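Local coordinates for phosphate-binding protein PstS 2 (Streptococcus pneumoniae, PDB 4H1X) that probably serves as the solute-binding protein of the PstSACB ABC transporter, capturing phosphate outside the cell membrane for import, at residues A[76-87]-A[234-245]; A[151-162]-A[180-191]. All blocks are in the same frame, centred on the assembly; numbering follows the deposited sequence. Where two conformers were deposited one is given.

Contact 1 of 2, residues A[76-87]-A[234-245]; sequences LTKSVKALEIDG and VVVNNDNKASQV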
loop_
_atom_site.group_PDB
_atom_site.type_symbol
_atom_site.label_atom_id
_atom_site.label_comp_id
_atom_site.label_asym_id
_atom_site.label_seq_id
_atom_site.Cartn_x
_atom_site.Cartn_y
_atom_site.Cartn_z
ATOM N N LEU A 76 -6.203 -5.422 -9.912
ATOM C CA LEU A 76 -7.501 -6.058 -10.197
ATOM C C LEU A 76 -7.665 -6.292 -11.693
ATOM O O LEU A 76 -7.293 -5.426 -12.496
ATOM C CB LEU A 76 -8.649 -5.177 -9.666
ATOM C CG LEU A 76 -10.084 -5.654 -9.893
ATOM C CD1 LEU A 76 -10.336 -7.001 -9.215
ATOM C CD2 LEU A 76 -11.061 -4.605 -9.401
ATOM N N THR A 77 -8.143 -7.494 -12.064
ATOM C CA THR A 77 -8.432 -7.865 -13.454
ATOM C C THR A 77 -9.828 -8.450 -13.546
ATOM O O THR A 77 -10.410 -8.813 -12.517
ATOM C CB THR A 77 -7.413 -8.881 -14.033
ATOM O OG1 THR A 77 -7.659 -10.180 -13.486
ATOM C CG2 THR A 77 -5.965 -8.465 -13.868
ATOM N N LYS A 78 -10.328 -8.631 -14.791
ATOM C CA LYS A 78 -11.630 -9.247 -15.090
ATOM C C LYS A 78 -11.690 -10.759 -14.712
ATOM O O LYS A 78 -12.779 -11.325 -14.748
ATOM C CB LYS A 78 -11.956 -9.088 -16.590
ATOM C CG LYS A 78 -10.983 -9.842 -17.504
ATOM C CD LYS A 78 -11.360 -9.803 -18.972
ATOM C CE LYS A 78 -10.194 -10.219 -19.843
ATOM N NZ LYS A 78 -9.854 -11.663 -19.697
ATOM N N SER A 79 -10.532 -11.393 -14.380
ATOM C CA SER A 79 -10.455 -12.820 -14.048
ATOM C C SER A 79 -10.999 -13.117 -12.641
ATOM O O SER A 79 -11.206 -14.283 -12.284
ATOM C CB SER A 79 -9.020 -13.311 -14.174
ATOM O OG SER A 79 -8.594 -13.230 -15.524
ATOM N N VAL A 80 -11.204 -12.068 -11.840
ATOM C CA VAL A 80 -11.761 -12.190 -10.490
ATOM C C VAL A 80 -12.795 -11.065 -10.304
ATOM O O VAL A 80 -12.845 -10.121 -11.110
ATOM C CB VAL A 80 -10.685 -12.176 -9.367
ATOM C CG1 VAL A 80 -9.702 -13.349 -9.465
ATOM C CG2 VAL A 80 -9.948 -10.844 -9.324
ATOM N N LYS A 81 -13.563 -11.125 -9.213
ATOM C CA LYS A 81 -14.567 -10.100 -8.932
ATOM C C LYS A 81 -14.265 -9.385 -7.600
ATOM O O LYS A 81 -14.143 -10.047 -6.578
ATOM C CB LYS A 81 -15.954 -10.734 -8.891
ATOM C CG LYS A 81 -17.056 -9.722 -8.584
ATOM C CD LYS A 81 -18.448 -10.263 -8.827
ATOM C CE LYS A 81 -18.966 -11.099 -7.700
ATOM N NZ LYS A 81 -20.409 -11.435 -7.897
ATOM N N ALA A 82 -14.161 -8.057 -7.612
ATOM C CA ALA A 82 -13.941 -7.300 -6.371
ATOM C C ALA A 82 -15.284 -7.129 -5.646
ATOM O O ALA A 82 -16.295 -6.728 -6.258
ATOM C CB ALA A 82 -13.305 -5.938 -6.643
ATOM N N LEU A 83 -15.297 -7.463 -4.341
ATOM C CA LEU A 83 -16.482 -7.266 -3.518
ATOM C C LEU A 83 -16.638 -5.801 -3.175
ATOM O O LEU A 83 -15.644 -5.085 -3.041
ATOM C CB LEU A 83 -16.387 -8.077 -2.200
ATOM C CG LEU A 83 -16.438 -9.608 -2.293
ATOM C CD1 LEU A 83 -16.240 -10.245 -0.908
ATOM C CD2 LEU A 83 -17.734 -10.092 -2.905
ATOM N N GLU A 84 -17.888 -5.355 -3.000
ATOM C CA GLU A 84 -18.121 -4.017 -2.480
ATOM C C GLU A 84 -17.958 -4.130 -0.954
ATOM O O GLU A 84 -18.288 -5.181 -0.392
ATOM C CB GLU A 84 -19.518 -3.506 -2.895
ATOM C CG GLU A 84 -19.625 -3.318 -4.406
ATOM C CD GLU A 84 -20.925 -2.711 -4.898
ATOM O OE1 GLU A 84 -21.886 -2.619 -4.099
ATOM O OE2 GLU A 84 -20.984 -2.339 -6.092
ATOM N N ILE A 85 -17.412 -3.098 -0.296
ATOM C CA ILE A 85 -17.247 -3.130 1.162
ATOM C C ILE A 85 -18.085 -2.000 1.737
ATOM O O ILE A 85 -17.897 -0.835 1.363
ATOM C CB ILE A 85 -15.764 -3.096 1.612
ATOM C CG1 ILE A 85 -15.070 -4.425 1.282
ATOM C CG2 ILE A 85 -15.650 -2.818 3.115
ATOM C CD1 ILE A 85 -14.348 -4.427 0.052
ATOM N N ASP A 86 -19.055 -2.360 2.604
ATOM C CA ASP A 86 -20.017 -1.405 3.193
ATOM C C ASP A 86 -20.811 -0.719 2.070
ATOM O O ASP A 86 -21.050 0.493 2.117
ATOM C CB ASP A 86 -19.317 -0.350 4.074
ATOM C CG ASP A 86 -18.588 -0.835 5.313
ATOM O OD1 ASP A 86 -19.087 -1.786 5.971
ATOM O OD2 ASP A 86 -17.581 -0.190 5.691
ATOM N N GLY A 87 -21.159 -1.498 1.045
ATOM C CA GLY A 87 -21.884 -1.032 -0.133
ATOM C C GLY A 87 -21.121 -0.103 -1.065
ATOM O O GLY A 87 -21.726 0.419 -2.014
ATOM N N VAL A 234 -10.847 -6.771 -2.194
ATOM C CA VAL A 234 -11.196 -8.101 -1.683
ATOM C C VAL A 234 -11.829 -8.803 -2.854
ATOM O O VAL A 234 -12.849 -8.323 -3.382
ATOM C CB VAL A 234 -12.110 -8.051 -0.439
ATOM C CG1 VAL A 234 -12.483 -9.467 -0.008
ATOM C CG2 VAL A 234 -11.427 -7.309 0.702
ATOM N N VAL A 235 -11.232 -9.902 -3.288
ATOM C CA VAL A 235 -11.657 -10.528 -4.525
ATOM C C VAL A 235 -12.174 -11.958 -4.309
ATOM O O VAL A 235 -11.654 -12.710 -3.476
ATOM C CB VAL A 235 -10.514 -10.507 -5.592
ATOM C CG1 VAL A 235 -10.256 -9.084 -6.105
ATOM C CG2 VAL A 235 -9.206 -11.135 -5.068
ATOM N N VAL A 236 -13.184 -12.308 -5.092
ATOM C CA VAL A 236 -13.831 -13.616 -5.120
ATOM C C VAL A 236 -13.839 -14.131 -6.567
ATOM O O VAL A 236 -13.516 -13.389 -7.497
ATOM C CB VAL A 236 -15.271 -13.578 -4.520
ATOM C CG1 VAL A 236 -15.254 -13.161 -3.050
ATOM C CG2 VAL A 236 -16.207 -12.684 -5.348
ATOM N N ASN A 237 -14.209 -15.398 -6.746
ATOM C CA ASN A 237 -14.302 -15.986 -8.069
ATOM C C ASN A 237 -15.492 -15.365 -8.801
ATOM O O ASN A 237 -16.472 -14.995 -8.158
ATOM C CB ASN A 237 -14.471 -17.494 -7.928
ATOM C CG ASN A 237 -14.326 -18.231 -9.230
ATOM O OD1 ASN A 237 -15.266 -18.352 -10.010
ATOM N ND2 ASN A 237 -13.143 -18.761 -9.473
ATOM N N ASN A 238 -15.396 -15.210 -10.118
ATOM C CA ASN A 238 -16.499 -14.660 -10.932
ATOM C C ASN A 238 -17.805 -15.484 -10.811
ATOM O O ASN A 238 -18.887 -14.936 -11.016
ATOM C CB ASN A 238 -16.072 -14.562 -12.393
ATOM C CG ASN A 238 -15.303 -13.318 -12.684
ATOM O OD1 ASN A 238 -15.666 -12.221 -12.228
ATOM N ND2 ASN A 238 -14.226 -13.462 -13.449
ATOM N N ASP A 239 -17.705 -16.780 -10.464
ATOM C CA ASP A 239 -18.847 -17.689 -10.243
ATOM C C ASP A 239 -19.637 -17.362 -8.960
ATOM O O ASP A 239 -20.781 -17.828 -8.795
ATOM C CB ASP A 239 -18.339 -19.133 -10.113
ATOM C CG ASP A 239 -17.957 -19.834 -11.404
ATOM O OD1 ASP A 239 -17.956 -19.173 -12.463
ATOM O OD2 ASP A 239 -17.635 -21.037 -11.344
ATOM N N ASN A 240 -18.976 -16.666 -8.002
ATOM C CA ASN A 240 -19.561 -16.304 -6.709
ATOM C C ASN A 240 -20.640 -15.227 -6.880
ATOM O O ASN A 240 -20.340 -14.125 -7.351
ATOM C CB ASN A 240 -18.469 -15.809 -5.743
ATOM C CG ASN A 240 -18.876 -15.880 -4.292
ATOM O OD1 ASN A 240 -20.040 -15.651 -3.935
ATOM N ND2 ASN A 240 -17.925 -16.173 -3.418
ATOM N N LYS A 241 -21.880 -15.555 -6.485
ATOM C CA LYS A 241 -23.044 -14.661 -6.559
ATOM C C LYS A 241 -22.949 -13.508 -5.531
ATOM O O LYS A 241 -23.574 -12.480 -5.756
ATOM C CB LYS A 241 -24.377 -15.431 -6.417
ATOM C CG LYS A 241 -24.757 -15.872 -5.002
ATOM C CD LYS A 241 -26.231 -16.293 -4.923
ATOM C CE LYS A 241 -26.679 -16.585 -3.509
ATOM N NZ LYS A 241 -28.085 -17.082 -3.463
ATOM N N ALA A 242 -22.156 -13.660 -4.446
ATOM C CA ALA A 242 -21.948 -12.589 -3.444
ATOM C C ALA A 242 -21.301 -11.360 -4.104
ATOM O O ALA A 242 -20.428 -11.523 -4.956
ATOM C CB ALA A 242 -21.064 -13.082 -2.309
ATOM N N SER A 243 -21.735 -10.149 -3.734
ATOM C CA SER A 243 -21.188 -8.947 -4.356
ATOM C C SER A 243 -20.770 -7.923 -3.319
ATOM O O SER A 243 -20.098 -6.957 -3.667
ATOM C CB SER A 243 -22.201 -8.337 -5.324
ATOM O OG SER A 243 -23.359 -7.887 -4.640
ATOM N N GLN A 244 -21.207 -8.097 -2.063
ATOM C CA GLN A 244 -20.827 -7.135 -1.029
ATOM C C GLN A 244 -20.691 -7.777 0.341
ATOM O O GLN A 244 -21.374 -8.754 0.663
ATOM C CB GLN A 244 -21.803 -5.938 -0.968
ATOM C CG GLN A 244 -23.225 -6.277 -0.550
ATOM C CD GLN A 244 -24.077 -5.037 -0.509
ATOM O OE1 GLN A 244 -25.020 -4.886 -1.293
ATOM N NE2 GLN A 244 -23.755 -4.117 0.403
ATOM N N VAL A 245 -19.799 -7.202 1.146
ATOM C CA VAL A 245 -19.595 -7.624 2.530
ATOM C C VAL A 245 -19.489 -6.403 3.394
ATOM O O VAL A 245 -18.961 -5.384 2.955
ATOM C CB VAL A 245 -18.368 -8.568 2.754
ATOM C CG1 VAL A 245 -18.662 -9.983 2.269
ATOM C CG2 VAL A 245 -17.089 -8.021 2.119
HETATM O O HOH W 1 -12.993 -16.076 -11.312
HETATM O O HOH W 2 -15.271 -9.732 -12.746
HETATM O O HOH W 3 -20.280 -12.702 -10.384
HETATM O O HOH W 4 -18.896 -7.208 -6.260
HETATM O O HOH W 5 -12.885 -4.905 -2.739
#
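The flat amide of Asn238 turns its ND2 on the turn 77-80 and donates to Lys78 O (2.9 Å, N-H...O angle 160°), which lies nearly in the plane of the amide. OD1 of the same amide stands 3.7 Å from Lys81 CB and accepts a hydrogen bond from a water that also donates to Val80 O. A second water joins Ser79 O to Asn238 N, so the turns 77-80 and 237-240 are tied both directly and through solvent.

Lys81 is the other polar anchor. With CG trans to the backbone N and a bend at chi3 (81°), its chain passes Val236 and brings NZ to two carbonyls of the loop. Asn240 O accepts at 2.7 Å, almost in line with its C=O bond, whereas NZ sits well above the carbonyl plane of Ala242 at 2.9 Å from its O. A water that also donates to Asn238 O is the third partner of NZ.

The backbone of 81-85 is shared by two strands. Lys81 and Val236 form an antiparallel hydrogen-bonded pair, and Leu83 N donates to Val234 O; Glu84 and Ile85 then run parallel to Gln244 and Val245, with Glu84 N bonding Ser243 O at 2.8 Å. Leu83 fills the fork between them. Its CD1 touches Val236 CG1 (3.8 Å), the two side chains crossing at about a right angle, and also meets Val234 and Val245. Val235 CG1 instead packs on Leu76 CD1 and Val80 CG2, beside Val61 of helix 54-63.

The ammonium group thus ties the loop between strands 223-236 and 244-245 to strand 81-85, its charge probably offset by the carbonyl dipoles, while Leu83 supplies the apolar centre.

Contact 2 of 2, residues A[151-162]-A[180-191]; sequences SQHLSGKLSVVG and ENPEVTIDITSN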
loop_
_atom_site.group_PDB
_atom_site.type_symbol
_atom_site.label_atom_id
_atom_site.label_comp_id
_atom_site.label_asym_id
_atom_site.label_seq_id
_atom_site.Cartn_x
_atom_site.Cartn_y
_atom_site.Cartn_z
ATOM N N SER A 151 15.030 19.433 -15.255
ATOM C CA SER A 151 16.261 18.933 -14.616
ATOM C C SER A 151 17.335 20.015 -14.431
ATOM O O SER A 151 17.527 20.864 -15.307
ATOM C CB SER A 151 16.857 17.769 -15.401
ATOM O OG SER A 151 18.018 17.285 -14.743
ATOM N N GLN A 152 18.031 19.966 -13.282
ATOM C CA GLN A 152 19.142 20.876 -12.940
ATOM C C GLN A 152 20.459 20.138 -13.207
ATOM O O GLN A 152 21.543 20.712 -13.036
ATOM C CB GLN A 152 19.067 21.358 -11.463
ATOM C CG GLN A 152 17.647 21.657 -10.948
ATOM C CD GLN A 152 17.585 22.514 -9.700
ATOM O OE1 GLN A 152 18.351 22.348 -8.745
ATOM N NE2 GLN A 152 16.611 23.418 -9.654
ATOM N N HIS A 153 20.339 18.844 -13.635
ATOM C CA HIS A 153 21.417 17.886 -13.912
ATOM C C HIS A 153 22.336 17.876 -12.700
ATOM O O HIS A 153 23.529 18.200 -12.786
ATOM C CB HIS A 153 22.139 18.209 -15.230
ATOM C CG HIS A 153 21.217 18.191 -16.405
ATOM N ND1 HIS A 153 20.857 17.001 -17.023
ATOM C CD2 HIS A 153 20.563 19.214 -17.006
ATOM C CE1 HIS A 153 20.018 17.340 -17.990
ATOM N NE2 HIS A 153 19.815 18.663 -18.022
ATOM N N LEU A 154 21.724 17.581 -11.532
ATOM C CA LEU A 154 22.416 17.604 -10.251
ATOM C C LEU A 154 23.305 16.416 -10.071
ATOM O O LEU A 154 23.309 15.483 -10.878
ATOM C CB LEU A 154 21.445 17.699 -9.070
ATOM C CG LEU A 154 20.658 19.004 -8.903
ATOM C CD1 LEU A 154 19.730 18.915 -7.712
ATOM C CD2 LEU A 154 21.579 20.213 -8.745
ATOM N N SER A 155 24.111 16.486 -9.021
ATOM C CA SER A 155 25.019 15.426 -8.676
ATOM C C SER A 155 24.946 15.237 -7.196
ATOM O O SER A 155 24.724 16.192 -6.453
ATOM C CB SER A 155 26.440 15.751 -9.125
ATOM O OG SER A 155 27.254 14.597 -9.013
ATOM N N GLY A 156 25.161 14.015 -6.771
ATOM C CA GLY A 156 25.139 13.698 -5.362
ATOM C C GLY A 156 24.423 12.396 -5.123
ATOM O O GLY A 156 24.010 11.726 -6.070
ATOM N N LYS A 157 24.287 12.049 -3.847
ATOM C CA LYS A 157 23.654 10.801 -3.436
ATOM C C LYS A 157 22.475 11.078 -2.518
ATOM O O LYS A 157 22.531 11.978 -1.675
ATOM C CB LYS A 157 24.672 9.873 -2.737
ATOM C CG LYS A 157 24.117 8.493 -2.333
ATOM C CD LYS A 157 24.936 7.825 -1.234
ATOM C CE LYS A 157 24.076 7.296 -0.102
ATOM N NZ LYS A 157 23.876 8.313 0.973
ATOM N N LEU A 158 21.424 10.262 -2.664
ATOM C CA LEU A 158 20.246 10.312 -1.832
ATOM C C LEU A 158 20.040 8.971 -1.199
ATOM O O LEU A 158 20.230 7.930 -1.860
ATOM C CB LEU A 158 18.989 10.679 -2.623
ATOM C CG LEU A 158 18.783 12.145 -2.891
ATOM C CD1 LEU A 158 17.588 12.338 -3.794
ATOM C CD2 LEU A 158 18.600 12.916 -1.585
ATOM N N SER A 159 19.662 8.985 0.078
ATOM C CA SER A 159 19.331 7.755 0.799
ATOM C C SER A 159 17.861 7.815 1.159
ATOM O O SER A 159 17.423 8.755 1.848
ATOM C CB SER A 159 20.203 7.592 2.041
ATOM O OG SER A 159 19.795 6.430 2.748
ATOM N N VAL A 160 17.093 6.844 0.671
ATOM C CA VAL A 160 15.642 6.767 0.907
ATOM C C VAL A 160 15.396 5.467 1.677
ATOM O O VAL A 160 15.815 4.401 1.224
ATOM C CB VAL A 160 14.804 6.884 -0.398
ATOM C CG1 VAL A 160 13.318 6.914 -0.056
ATOM C CG2 VAL A 160 15.182 8.142 -1.200
ATOM N N VAL A 161 14.815 5.553 2.883
ATOM C CA VAL A 161 14.707 4.387 3.753
ATOM C C VAL A 161 13.315 4.179 4.300
ATOM O O VAL A 161 12.692 5.157 4.710
ATOM C CB VAL A 161 15.695 4.582 4.952
ATOM C CG1 VAL A 161 15.568 3.456 5.982
ATOM C CG2 VAL A 161 17.154 4.741 4.471
ATOM N N GLY A 162 12.885 2.914 4.424
ATOM C CA GLY A 162 11.618 2.668 5.100
ATOM C C GLY A 162 10.795 1.490 4.658
ATOM O O GLY A 162 11.331 0.449 4.259
ATOM N N GLU A 180 16.627 11.911 -15.909
ATOM C CA GLU A 180 16.770 13.364 -16.011
ATOM C C GLU A 180 18.042 13.859 -15.326
ATOM O O GLU A 180 18.548 14.915 -15.682
ATOM C CB GLU A 180 15.546 14.072 -15.385
ATOM C CG GLU A 180 14.230 13.853 -16.126
ATOM C CD GLU A 180 14.009 14.599 -17.432
ATOM O OE1 GLU A 180 14.818 15.494 -17.771
ATOM O OE2 GLU A 180 12.995 14.305 -18.104
ATOM N N ASN A 181 18.535 13.120 -14.319
ATOM C CA ASN A 181 19.712 13.472 -13.521
ATOM C C ASN A 181 20.691 12.292 -13.471
ATOM O O ASN A 181 20.799 11.621 -12.435
ATOM C CB ASN A 181 19.240 13.861 -12.113
ATOM C CG ASN A 181 18.372 15.096 -12.099
ATOM O OD1 ASN A 181 18.863 16.221 -12.179
ATOM N ND2 ASN A 181 17.070 14.909 -12.034
ATOM N N PRO A 182 21.418 12.017 -14.589
ATOM C CA PRO A 182 22.288 10.825 -14.633
ATOM C C PRO A 182 23.426 10.768 -13.606
ATOM O O PRO A 182 23.913 9.656 -13.356
ATOM C CB PRO A 182 22.862 10.845 -16.063
ATOM C CG PRO A 182 22.645 12.226 -16.557
ATOM C CD PRO A 182 21.369 12.675 -15.911
ATOM N N GLU A 183 23.849 11.901 -13.021
ATOM C CA GLU A 183 24.947 11.884 -12.033
ATOM C C GLU A 183 24.445 11.870 -10.576
ATOM O O GLU A 183 25.204 12.180 -9.648
ATOM C CB GLU A 183 25.909 13.047 -12.285
ATOM C CG GLU A 183 26.650 12.803 -13.592
ATOM C CD GLU A 183 27.752 13.769 -13.976
ATOM O OE1 GLU A 183 27.520 15.000 -13.932
ATOM O OE2 GLU A 183 28.826 13.287 -14.403
ATOM N N VAL A 184 23.168 11.516 -10.383
ATOM C CA VAL A 184 22.555 11.373 -9.059
ATOM C C VAL A 184 22.417 9.903 -8.750
ATOM O O VAL A 184 21.885 9.167 -9.581
ATOM C CB VAL A 184 21.185 12.088 -8.924
ATOM C CG1 VAL A 184 20.456 11.661 -7.633
ATOM C CG2 VAL A 184 21.364 13.592 -8.943
ATOM N N THR A 185 22.872 9.472 -7.563
ATOM C CA THR A 185 22.679 8.078 -7.177
ATOM C C THR A 185 21.610 8.036 -6.082
ATOM O O THR A 185 21.600 8.884 -5.195
ATOM C CB THR A 185 23.982 7.389 -6.770
ATOM O OG1 THR A 185 24.594 8.109 -5.717
ATOM C CG2 THR A 185 24.958 7.260 -7.918
ATOM N N ILE A 186 20.689 7.091 -6.173
ATOM C CA ILE A 186 19.629 6.986 -5.161
ATOM C C ILE A 186 19.670 5.569 -4.596
ATOM O O ILE A 186 19.462 4.625 -5.345
ATOM C CB ILE A 186 18.211 7.372 -5.705
ATOM C CG1 ILE A 186 18.155 8.863 -6.199
ATOM C CG2 ILE A 186 17.155 7.118 -4.611
ATOM C CD1 ILE A 186 16.848 9.283 -6.974
ATOM N N ASP A 187 19.950 5.430 -3.294
ATOM C CA ASP A 187 19.939 4.160 -2.574
ATOM C C ASP A 187 18.589 4.032 -1.870
ATOM O O ASP A 187 18.152 4.976 -1.185
ATOM C CB ASP A 187 21.054 4.100 -1.519
ATOM C CG ASP A 187 22.495 3.955 -1.986
ATOM O OD1 ASP A 187 22.727 3.948 -3.211
ATOM O OD2 ASP A 187 23.384 3.845 -1.124
ATOM N N ILE A 188 17.924 2.903 -2.042
ATOM C CA ILE A 188 16.640 2.722 -1.394
ATOM C C ILE A 188 16.773 1.544 -0.446
ATOM O O ILE A 188 17.026 0.424 -0.903
ATOM C CB ILE A 188 15.517 2.515 -2.439
ATOM C CG1 ILE A 188 15.402 3.751 -3.374
ATOM C CG2 ILE A 188 14.195 2.185 -1.723
ATOM C CD1 ILE A 188 14.674 3.546 -4.682
ATOM N N THR A 189 16.569 1.786 0.849
ATOM C CA THR A 189 16.675 0.741 1.850
ATOM C C THR A 189 15.301 0.362 2.339
ATOM O O THR A 189 14.569 1.222 2.851
ATOM C CB THR A 189 17.574 1.197 3.003
ATOM O OG1 THR A 189 18.874 1.483 2.494
ATOM C CG2 THR A 189 17.665 0.152 4.116
ATOM N N SER A 190 14.950 -0.918 2.181
ATOM C CA SER A 190 13.687 -1.457 2.655
ATOM C C SER A 190 13.893 -2.083 4.022
ATOM O O SER A 190 14.737 -2.969 4.168
ATOM C CB SER A 190 13.165 -2.525 1.696
ATOM O OG SER A 190 12.971 -1.998 0.401
ATOM N N ASN A 191 13.148 -1.621 5.019
ATOM C CA ASN A 191 13.203 -2.227 6.352
ATOM C C ASN A 191 11.792 -2.167 6.970
ATOM O O ASN A 191 11.132 -3.204 7.089
ATOM C CB ASN A 191 14.314 -1.627 7.232
ATOM C CG ASN A 191 14.527 -0.130 7.145
ATOM O OD1 ASN A 191 13.611 0.645 6.846
ATOM N ND2 ASN A 191 15.736 0.304 7.446
HETATM O O HOH W 6 14.315 18.138 -17.694
HETATM O O HOH W 7 18.018 18.284 -11.152
HETATM O O HOH W 8 22.861 14.698 -13.359
HETATM O O HOH W 9 26.575 10.619 -7.689
HETATM O O HOH W 10 19.528 3.969 1.657
#
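Side-chain polar contacts gather where the segments begin, round Asn181 and Ser151. Asn181 OD1 accepts from Leu154 N (3.2 Å, N-H...O angle 158°) and from a water held by Gln152 N. Ser151 OG lies 2.6 Å from Glu180 O and 2.9 Å from Asn181 OD1. The same hydroxyl stands over the centre of one face of the His153 ring, and Pro182 CD approaches that ring's edge. Asn181 ND2 in turn donates to Tyr149 OH and Tyr177 O, so the amide pins the end of helix 164-180 to the loop before strand 155-162.

Backbone bonds join the strands themselves. Strands 155-162 and 183-190 run parallel, their axes 14° apart, in a ladder that alternates from Thr185 N to Gly156 O through to Asn191 N to Gly162 O. Thr189 N to Val160 O is a short rung at 2.7 Å.

Apolar contacts lie on the face of Leu158, Val160, Ile186 and Ile188. Val160 CG2 and Ile186 CG2 meet at 4.1 Å, the side chains lying side by side. Met170 and Tyr177 of helix 164-180 pack on Val160, Ile186 and Ile188, while Leu158 meets Phe121 of helix 116-126.

Mixed contacts occupy the face of Lys157, Val161, Thr185 and Thr189. Thr185 OG1, set between backbone N and carbonyl carbon (chi1 57°), comes 3.4 Å from Lys157 CG. In the conformer given, the lysine chain then crosses Asp187 at about a right angle, with NZ 5.0 Å from OD2, too far for a salt bridge. Farther along, a water links Ser159 OG and Thr189 OG1.

Parallel strands joined by a helix packed on one face form the classic beta-alpha-beta crossover, here a unit of the periplasmic binding protein fold.

How the contacts relate
Contacts 1 and 2 belong to the same mixed sheet but lie on opposite sides of the chain's centre, their own centres 40 Å apart and their nearest atoms about 22 Å apart. Along the chain, both segments of contact 2 fall between the two of contact 1. Strand 223-236 connects the regions: it pairs with 81-85 in contact 1 and with 103-110, which pairs with 207-210, the neighbour of 155-162 in contact 2. Contact 1 is therefore a long-range closure bringing early and late chain together, whereas contact 2 is a local crossover. The arrangement is consistent with the two-lobed architecture of periplasmic binding proteins, one contact in each lobe.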